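Local coordinates for hypothetical protein UNP Q5LQD5_SILPO (Silicibacter pomeroyi, PDB 2IMH) that is of unknown function, a bacterial member of the DUF1028 family built around two antiparallel beta sheets flanked by helices, at residues V32-G35 and M41-S44; Q59-R62 and H66-D69; S76-S79 and Y83-L86. All coordinates share one frame; numbering follows the deposited sequence.

Interaction 1: residues V32-G35 and M41-S44; sequences VLRG and MSAS
Arg34 and Ser44 meet at the flat guanidinium group of the arginine: its in-plane edge is taken by a water, while Ser44 CB comes up obliquely, 4.0 Å from NH1. That water ties both strands together. It accepts from Arg34 NH1 at 2.8 Å and gives its two protons to Val32 O, at 2.7 Å, and to Ser42 OG. Ser42 already lies on the arginine's side of the sheet; with OG between its own backbone N and carbonyl carbon (chi1 64°), the hydroxyl comes 3.6 Å from Arg34 CB; it also bonds Gly54 O of helix 51-62. Arg34 NH1 has a second acceptor in Trp31 O, and Ser44 OG binds Ser50 O.

The backbones pair in antiparallel fashion. Arg34 and Ser42 form the hydrogen-bonded pair, with both N-H...O bonds nearly straight. At the start of the first segment Val32 O is gripped twice, by the water and by Ser44 N at 2.9 Å, the latter lying on a lone pair in the carbonyl plane.

The opposite face, that of Leu33, Met41 and Ala43, is apolar, and from its flank Val32 CG1 comes within 3.9 Å of Ala43 CB. Met41, a selenomethionine here, folds back at chi2 and chi3 (-69° and -54°), carrying CE to within 3.4 Å of Arg34 O and laying SE against Gly35 CA at 3.8 Å.

That face rests on Leu8 of strand 4-11 in the six-stranded sheet, whereas Arg34, Ser42 and Ser44 look to helix 51-62. This is a beta hairpin at the margin of the four-stranded sheet, sandwiched between a second sheet and a helix, a layering consistent with an alpha-beta-beta-alpha sandwich.

Interaction 2: residues Q59-R62 and H66-D69; sequences QHLR and HPED
Leu61 and Pro67 close a helix-loop-helix corner, where helix 51-62 ends and helix 67-76 begins after a short loop. Leu61 CB does not itself touch the second segment; it carries the branch across. CG lies beside the backbone N, opposite the carbonyl carbon (chi1 -71°), and this, with chi2 near 175°, puts CD2 on the side of the next helix. That methyl settles over one face of the proline ring, 3.9 Å from Pro67 N and 4.0 Å from Pro67 CG, with Pro67 CA and CD at much the same range, and grazes His66 C. The meeting is purely apolar: a methyl on a saturated ring, with no hydrogen bond between the segments.

Around this small seam both residues lean on Asp90 of strand 85-90, and Pro67 also reaches Ala96 and Asn94, so the corner sits against the sheet. On another side of the first helix His60 packs on the second one through His73. Arg62 looks back to the hairpin, pairing with Asp36 and Asn38, and its NH2 also gives a bent bond to Gln59 OE1 at 2.9 Å, met from above the amide carbonyl plane.

His66 holds the N-cap position, and Pro67, which has no N-H to offer, takes the first turn of the helix. His66 CB points away from the first helix, and with CG anti to the backbone N (chi1 179°) the ring lies beside Pro67, its edge facing Glu68 CA and Pro67 CD over one face, 3.3 Å above the plane and shifted toward the rim.

Interaction 3: residues S76-S79 and Y83-L86; sequences SQDS and YRQL
Asp78 and Arg84 approach from opposite directions and join in a side-on salt bridge, the guanidinium offering NE and NH2 together. NE reaches OD2 of Asp78 at 2.9 Å, and NH2 of Arg84 reaches OD1 of Asp78 at 3.1 Å; a third, weak bond runs from Arg84 NH2 to Asp78 OD2 at 3.3 Å. The grip is slightly twisted, with the two planes 36° apart. Both oxygens lie near the guanidinium plane, but OD1 uses its syn lone pair whereas OD2 is approached from above the carboxylate plane.

One shell out, Asp78 OD1 also takes the N-H of Gly80, and Arg84 NH1 bonds Ala48 O, so each group has a second partner. Trp53 and Ser50 touch the arginine side chain. That chain is extended from CG to NE, but CG nearly eclipses the backbone N (chi1 14°), an unrelaxed setting that the bonds at the far end probably help pay for. A backbone hydrogen bond with Gly100 holds the Arg84 main chain.

A methionine in place of Arg84 would probably leave the Asp78 carboxylate without its countercharge and the carbonyl of Ala48 without this donor, letting the loop move more freely. Two opposite charges joined by several bonds at a partly exposed site tie the loop after helix 67-76 to the start of strand 85-90, and probably help keep Asp78 ionised.

How the interactions relate
Interaction 1 is the core contact, about 6 Å from the centre of the chain and mostly buried; interaction 2 is partly buried, and interaction 3 lies at the surface, about 20 Å out. Chemistry follows place: backbone pairing and a bridging water inside, a lone methyl-on-ring contact at the helix corner, opposite charges outside. They come in series along the chain and share elements: helix 51-62 contributes Leu61 to interaction 2 and lies over the hairpin of interaction 1, and strands 40-45 and 85-90 are neighbours in one sheet. Interactions 1 and 3 touch directly, Leu86 CD1 lying 3.6 Å from Ala43 O; interaction 2 touches neither.

Interaction 1: residues V32-G35 and M41-S44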
ATOM      1  N   VAL A  32      -1.473   4.720   6.962  1.00 15.13           N
ATOM      2  CA  VAL A  32      -2.276   3.661   6.350  1.00 15.17           C
ATOM      3  C   VAL A  32      -1.524   2.380   6.012  1.00 15.58           C
ATOM      4  O   VAL A  32      -2.023   1.276   6.284  1.00 15.37           O
ATOM      5  CB  VAL A  32      -2.978   4.169   5.081  1.00 15.03           C
ATOM      6  CG1 VAL A  32      -3.675   3.025   4.378  1.00 15.07           C
ATOM      7  CG2 VAL A  32      -3.988   5.258   5.444  1.00 14.26           C
ATOM      8  N   LEU A  33      -0.328   2.519   5.440  1.00 15.29           N
ATOM      9  CA  LEU A  33       0.273   1.367   4.770  1.00 15.61           C
ATOM     10  C   LEU A  33       1.319   0.691   5.623  1.00 15.69           C
ATOM     11  O   LEU A  33       2.249   1.344   6.072  1.00 15.79           O
ATOM     12  CB  LEU A  33       0.894   1.784   3.434  1.00 16.38           C
ATOM     13  CG  LEU A  33      -0.041   2.224   2.302  1.00 15.40           C
ATOM     14  CD1 LEU A  33       0.809   2.782   1.140  1.00 17.05           C
ATOM     15  CD2 LEU A  33      -0.965   1.081   1.818  1.00 15.79           C
ATOM     16  N   ARG A  34       1.149  -0.622   5.821  1.00 15.01           N
ATOM     17  CA  ARG A  34       2.130  -1.467   6.519  1.00 14.99           C
ATOM     18  C   ARG A  34       2.273  -2.812   5.817  1.00 14.56           C
ATOM     19  O   ARG A  34       1.365  -3.251   5.116  1.00 13.79           O
ATOM     20  CB  ARG A  34       1.728  -1.694   7.976  1.00 14.87           C
ATOM     21  CG  ARG A  34       1.799  -0.460   8.837  1.00 16.96           C
ATOM     22  CD  ARG A  34       1.029  -0.633  10.130  1.00 17.90           C
ATOM     23  NE  ARG A  34       0.934   0.679  10.759  1.00 16.75           N
ATOM     24  CZ  ARG A  34       0.020   1.597  10.452  1.00 18.13           C
ATOM     25  NH1 ARG A  34      -0.956   1.328   9.571  1.00 13.95           N
ATOM     26  NH2 ARG A  34       0.062   2.779  11.077  1.00 18.14           N
ATOM     27  N   GLY A  35       3.400  -3.481   6.048  1.00 15.09           N
ATOM     28  CA  GLY A  35       3.644  -4.756   5.407  1.00 16.03           C
ATOM     29  C   GLY A  35       4.838  -5.481   5.977  1.00 15.40           C
ATOM     30  O   GLY A  35       5.694  -4.878   6.625  1.00 16.47           O
HETATM   31  N   MSE A  41       0.202  -7.698   3.723  1.00 15.44           N
HETATM   32  CA  MSE A  41       0.045  -6.239   3.689  1.00 15.92           C
HETATM   33  C   MSE A  41      -1.199  -5.827   4.458  1.00 15.78           C
HETATM   34  O   MSE A  41      -2.173  -6.586   4.532  1.00 15.54           O
HETATM   35  CB  MSE A  41      -0.128  -5.759   2.241  1.00 16.05           C
HETATM   36  CG  MSE A  41       1.079  -5.941   1.334  1.00 18.32           C
HETATM   37 SE   MSE A  41       2.605  -4.776   1.763  1.00 24.66          SE
HETATM   38  CE  MSE A  41       1.675  -3.030   1.712  1.00 18.93           C
ATOM     39  N   SER A  42      -1.190  -4.599   4.976  1.00 15.23           N
ATOM     40  CA  SER A  42      -2.408  -4.055   5.571  1.00 15.50           C
ATOM     41  C   SER A  42      -2.593  -2.579   5.231  1.00 15.21           C
ATOM     42  O   SER A  42      -1.619  -1.858   5.006  1.00 14.82           O
ATOM     43  CB  SER A  42      -2.412  -4.244   7.089  1.00 15.13           C
ATOM     44  OG  SER A  42      -1.371  -3.524   7.710  1.00 15.61           O
ATOM     45  N   ALA A  43      -3.856  -2.154   5.191  1.00 15.91           N
ATOM     46  CA  ALA A  43      -4.199  -0.748   4.975  1.00 15.24           C
ATOM     47  C   ALA A  43      -5.168  -0.410   6.084  1.00 15.95           C
ATOM     48  O   ALA A  43      -6.273  -0.950   6.102  1.00 16.06           O
ATOM     49  CB  ALA A  43      -4.873  -0.562   3.592  1.00 15.84           C
ATOM     50  N   SER A  44      -4.754   0.445   7.016  1.00 15.69           N
ATOM     51  CA  SER A  44      -5.617   0.785   8.152  1.00 16.13           C
ATOM     52  C   SER A  44      -5.983   2.259   8.033  1.00 16.29           C
ATOM     53  O   SER A  44      -5.103   3.120   8.024  1.00 16.39           O
ATOM     54  CB  SER A  44      -4.901   0.474   9.468  1.00 16.88           C
ATOM     55  OG  SER A  44      -5.687   0.857  10.601  1.00 17.36           O
TER
HETATM   56  O   HOH W   1      -1.741  -0.794   7.972  1.00 19.20           O

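Interaction 2: residues Q59-R62 and H66-D69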
ATOM      1  N   GLN A  59       0.203  -9.453  12.491  1.00 17.07           N
ATOM      2  CA  GLN A  59       0.532 -10.514  13.441  1.00 17.90           C
ATOM      3  C   GLN A  59      -0.427 -11.697  13.334  1.00 17.72           C
ATOM      4  O   GLN A  59       0.004 -12.850  13.375  1.00 18.14           O
ATOM      5  CB  GLN A  59       0.572  -9.970  14.870  1.00 18.38           C
ATOM      6  CG  GLN A  59       1.132 -10.991  15.864  1.00 21.00           C
ATOM      7  CD  GLN A  59       2.538 -11.454  15.517  1.00 23.86           C
ATOM      8  OE1 GLN A  59       3.423 -10.646  15.197  1.00 25.66           O
ATOM      9  NE2 GLN A  59       2.762 -12.760  15.596  1.00 26.31           N
ATOM     10  N   HIS A  60      -1.724 -11.427  13.168  1.00 17.71           N
ATOM     11  CA  HIS A  60      -2.668 -12.534  13.013  1.00 18.31           C
ATOM     12  C   HIS A  60      -2.385 -13.354  11.758  1.00 17.44           C
ATOM     13  O   HIS A  60      -2.533 -14.570  11.774  1.00 17.62           O
ATOM     14  CB  HIS A  60      -4.113 -12.057  13.041  1.00 19.05           C
ATOM     15  CG  HIS A  60      -4.557 -11.596  14.393  1.00 22.36           C
ATOM     16  ND1 HIS A  60      -5.054 -12.461  15.346  1.00 27.98           N
ATOM     17  CD2 HIS A  60      -4.548 -10.370  14.967  1.00 24.42           C
ATOM     18  CE1 HIS A  60      -5.353 -11.780  16.441  1.00 29.02           C
ATOM     19  NE2 HIS A  60      -5.058 -10.509  16.236  1.00 27.24           N
ATOM     20  N   LEU A  61      -2.021 -12.684  10.674  1.00 17.13           N
ATOM     21  CA  LEU A  61      -1.593 -13.373   9.448  1.00 16.83           C
ATOM     22  C   LEU A  61      -0.335 -14.226   9.665  1.00 17.46           C
ATOM     23  O   LEU A  61      -0.265 -15.363   9.176  1.00 16.71           O
ATOM     24  CB  LEU A  61      -1.336 -12.363   8.336  1.00 16.96           C
ATOM     25  CG  LEU A  61      -2.561 -11.672   7.728  1.00 16.62           C
ATOM     26  CD1 LEU A  61      -2.126 -10.591   6.698  1.00 16.08           C
ATOM     27  CD2 LEU A  61      -3.568 -12.652   7.118  1.00 16.01           C
ATOM     28  N   ARG A  62       0.659 -13.670  10.365  1.00 17.60           N
ATOM     29  CA  ARG A  62       1.900 -14.409  10.632  1.00 19.13           C
ATOM     30  C   ARG A  62       1.567 -15.684  11.375  1.00 19.49           C
ATOM     31  O   ARG A  62       2.196 -16.700  11.160  1.00 19.94           O
ATOM     32  CB  ARG A  62       2.857 -13.635  11.531  1.00 19.89           C
ATOM     33  CG  ARG A  62       3.461 -12.414  10.928  1.00 23.05           C
ATOM     34  CD  ARG A  62       4.508 -11.801  11.842  1.00 26.59           C
ATOM     35  NE  ARG A  62       4.904 -10.526  11.251  1.00 28.70           N
ATOM     36  CZ  ARG A  62       4.464  -9.336  11.636  1.00 29.16           C
ATOM     37  NH1 ARG A  62       4.878  -8.252  10.990  1.00 30.56           N
ATOM     38  NH2 ARG A  62       3.635  -9.218  12.668  1.00 28.30           N
ATOM     39  N   HIS A  66      -6.557 -16.810   8.311  1.00 18.12           N
ATOM     40  CA  HIS A  66      -7.045 -16.329   7.022  1.00 19.05           C
ATOM     41  C   HIS A  66      -7.332 -14.823   7.155  1.00 18.72           C
ATOM     42  O   HIS A  66      -7.783 -14.381   8.211  1.00 19.28           O
ATOM     43  CB  HIS A  66      -8.333 -17.075   6.620  1.00 19.23           C
ATOM     44  CG  HIS A  66      -8.900 -16.623   5.312  1.00 21.65           C
ATOM     45  ND1 HIS A  66      -8.733 -17.333   4.141  1.00 24.95           N
ATOM     46  CD2 HIS A  66      -9.619 -15.522   4.983  1.00 20.96           C
ATOM     47  CE1 HIS A  66      -9.310 -16.681   3.146  1.00 24.02           C
ATOM     48  NE2 HIS A  66      -9.854 -15.578   3.631  1.00 26.30           N
ATOM     49  N   PRO A  67      -7.049 -14.030   6.101  1.00 19.01           N
ATOM     50  CA  PRO A  67      -7.346 -12.581   6.146  1.00 18.74           C
ATOM     51  C   PRO A  67      -8.725 -12.204   6.704  1.00 18.95           C
ATOM     52  O   PRO A  67      -8.821 -11.242   7.462  1.00 19.18           O
ATOM     53  CB  PRO A  67      -7.227 -12.158   4.682  1.00 18.81           C
ATOM     54  CG  PRO A  67      -6.174 -13.094   4.136  1.00 18.59           C
ATOM     55  CD  PRO A  67      -6.393 -14.418   4.830  1.00 18.93           C
ATOM     56  N   GLU A  68      -9.778 -12.937   6.352  1.00 19.13           N
ATOM     57  CA  GLU A  68     -11.108 -12.598   6.881  1.00 20.13           C
ATOM     58  C   GLU A  68     -11.150 -12.705   8.409  1.00 20.15           C
ATOM     59  O   GLU A  68     -11.673 -11.816   9.095  1.00 20.19           O
ATOM     60  CB  GLU A  68     -12.175 -13.489   6.247  1.00 20.93           C
ATOM     61  CG  GLU A  68     -13.557 -13.291   6.818  1.00 23.87           C
ATOM     62  CD  GLU A  68     -14.547 -14.289   6.258  1.00 29.59           C
ATOM     63  OE1 GLU A  68     -14.515 -14.550   5.026  1.00 30.59           O
ATOM     64  OE2 GLU A  68     -15.339 -14.823   7.059  1.00 32.74           O
ATOM     65  N   ASP A  69     -10.601 -13.797   8.937  1.00 20.15           N
ATOM     66  CA  ASP A  69     -10.523 -13.998  10.386  1.00 20.27           C
ATOM     67  C   ASP A  69      -9.584 -13.028  11.097  1.00 19.77           C
ATOM     68  O   ASP A  69      -9.900 -12.531  12.178  1.00 19.42           O
ATOM     69  CB  ASP A  69     -10.128 -15.438  10.688  1.00 21.23           C
ATOM     70  CG  ASP A  69     -11.181 -16.423  10.228  1.00 24.10           C
ATOM     71  OD1 ASP A  69     -12.394 -16.075  10.262  1.00 27.55           O
ATOM     72  OD2 ASP A  69     -10.802 -17.530   9.825  1.00 27.57           O
TER

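Interaction 3: residues S76-S79 and Y83-L86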
ATOM      1  N   SER A  76     -13.306  -6.818  15.883  1.00 24.95           N
ATOM      2  CA  SER A  76     -14.320  -7.241  16.861  0.50 25.53           C
ATOM      3  C   SER A  76     -13.972  -6.819  18.283  1.00 26.12           C
ATOM      4  O   SER A  76     -14.869  -6.539  19.096  1.00 27.06           O
ATOM      5  CB  SER A  76     -14.541  -8.761  16.808  0.50 25.24           C
ATOM      6  OG  SER A  76     -13.452  -9.471  17.379  0.50 24.05           O
ATOM      7  N   GLN A  77     -12.676  -6.786  18.581  1.00 25.97           N
ATOM      8  CA  GLN A  77     -12.115  -6.447  19.898  0.50 26.31           C
ATOM      9  C   GLN A  77     -12.200  -4.958  20.213  1.00 25.72           C
ATOM     10  O   GLN A  77     -11.857  -4.531  21.315  1.00 26.46           O
ATOM     11  CB  GLN A  77     -10.623  -6.804  19.937  0.50 26.34           C
ATOM     12  CG  GLN A  77     -10.259  -8.279  20.047  0.50 27.37           C
ATOM     13  CD  GLN A  77      -8.752  -8.482  20.117  0.50 27.66           C
ATOM     14  OE1 GLN A  77      -8.212  -8.854  21.162  0.50 30.51           O
ATOM     15  NE2 GLN A  77      -8.061  -8.211  19.010  0.50 28.10           N
ATOM     16  N   ASP A  78     -12.596  -4.159  19.229  1.00 24.47           N
ATOM     17  CA  ASP A  78     -12.492  -2.701  19.357  1.00 23.23           C
ATOM     18  C   ASP A  78     -13.879  -2.088  19.377  1.00 22.31           C
ATOM     19  O   ASP A  78     -14.581  -2.132  18.370  1.00 21.89           O
ATOM     20  CB  ASP A  78     -11.670  -2.174  18.169  1.00 22.52           C
ATOM     21  CG  ASP A  78     -11.397  -0.679  18.222  1.00 22.42           C
ATOM     22  OD1 ASP A  78     -12.085   0.088  18.956  1.00 21.01           O
ATOM     23  OD2 ASP A  78     -10.470  -0.275  17.470  1.00 21.06           O
ATOM     24  N   SER A  79     -14.255  -1.485  20.512  1.00 22.46           N
ATOM     25  CA  SER A  79     -15.581  -0.873  20.651  1.00 22.19           C
ATOM     26  C   SER A  79     -15.806   0.318  19.727  1.00 21.55           C
ATOM     27  O   SER A  79     -16.958   0.699  19.473  1.00 21.57           O
ATOM     28  CB  SER A  79     -15.846  -0.451  22.101  1.00 22.76           C
ATOM     29  OG  SER A  79     -14.923   0.545  22.516  1.00 23.87           O
ATOM     30  N   TYR A  83     -15.913   3.478  13.477  1.00 18.54           N
ATOM     31  CA  TYR A  83     -15.257   4.691  12.988  1.00 19.48           C
ATOM     32  C   TYR A  83     -13.980   4.434  12.192  1.00 18.51           C
ATOM     33  O   TYR A  83     -13.195   5.354  11.948  1.00 18.77           O
ATOM     34  CB  TYR A  83     -14.961   5.630  14.144  1.00 20.86           C
ATOM     35  CG  TYR A  83     -16.224   6.259  14.676  1.00 22.96           C
ATOM     36  CD1 TYR A  83     -16.616   7.530  14.263  1.00 24.18           C
ATOM     37  CD2 TYR A  83     -17.049   5.558  15.554  1.00 24.30           C
ATOM     38  CE1 TYR A  83     -17.800   8.104  14.737  1.00 25.61           C
ATOM     39  CE2 TYR A  83     -18.228   6.113  16.028  1.00 25.08           C
ATOM     40  CZ  TYR A  83     -18.595   7.386  15.618  1.00 25.00           C
ATOM     41  OH  TYR A  83     -19.767   7.949  16.091  1.00 27.00           O
ATOM     42  N   ARG A  84     -13.773   3.189  11.771  1.00 18.31           N
ATOM     43  CA  ARG A  84     -12.532   2.891  11.038  1.00 16.93           C
ATOM     44  C   ARG A  84     -12.714   1.779  10.020  1.00 17.26           C
ATOM     45  O   ARG A  84     -13.802   1.199   9.905  1.00 16.65           O
ATOM     46  CB  ARG A  84     -11.336   2.649  11.981  1.00 17.22           C
ATOM     47  CG  ARG A  84     -11.695   2.434  13.466  1.00 15.87           C
ATOM     48  CD  ARG A  84     -10.461   2.173  14.322  1.00 17.20           C
ATOM     49  NE  ARG A  84     -10.809   2.063  15.744  1.00 19.04           N
ATOM     50  CZ  ARG A  84     -11.077   3.107  16.530  1.00 18.75           C
ATOM     51  NH1 ARG A  84     -11.020   4.352  16.050  1.00 16.62           N
ATOM     52  NH2 ARG A  84     -11.393   2.906  17.797  1.00 17.01           N
ATOM     53  N   GLN A  85     -11.649   1.505   9.267  1.00 16.67           N
ATOM     54  CA  GLN A  85     -11.732   0.667   8.090  1.00 16.35           C
ATOM     55  C   GLN A  85     -10.382  -0.049   7.963  1.00 16.15           C
ATOM     56  O   GLN A  85      -9.344   0.560   8.201  1.00 16.80           O
ATOM     57  CB  GLN A  85     -11.982   1.538   6.857  1.00 16.16           C
ATOM     58  CG  GLN A  85     -12.072   0.766   5.552  1.00 16.05           C
ATOM     59  CD  GLN A  85     -12.471   1.641   4.377  1.00 15.77           C
ATOM     60  OE1 GLN A  85     -11.930   2.728   4.177  1.00 15.58           O
ATOM     61  NE2 GLN A  85     -13.417   1.150   3.575  1.00 15.67           N
ATOM     62  N   LEU A  86     -10.416  -1.332   7.626  1.00 16.39           N
ATOM     63  CA  LEU A  86      -9.209  -2.154   7.614  1.00 15.54           C
ATOM     64  C   LEU A  86      -9.225  -3.137   6.457  1.00 16.03           C
ATOM     65  O   LEU A  86     -10.249  -3.761   6.168  1.00 15.89           O
ATOM     66  CB  LEU A  86      -9.098  -2.940   8.937  1.00 15.16           C
ATOM     67  CG  LEU A  86      -7.840  -3.816   9.105  1.00 14.77           C
ATOM     68  CD1 LEU A  86      -6.583  -2.938   9.120  1.00 15.74           C
ATOM     69  CD2 LEU A  86      -7.920  -4.675  10.373  1.00 15.94           C
TER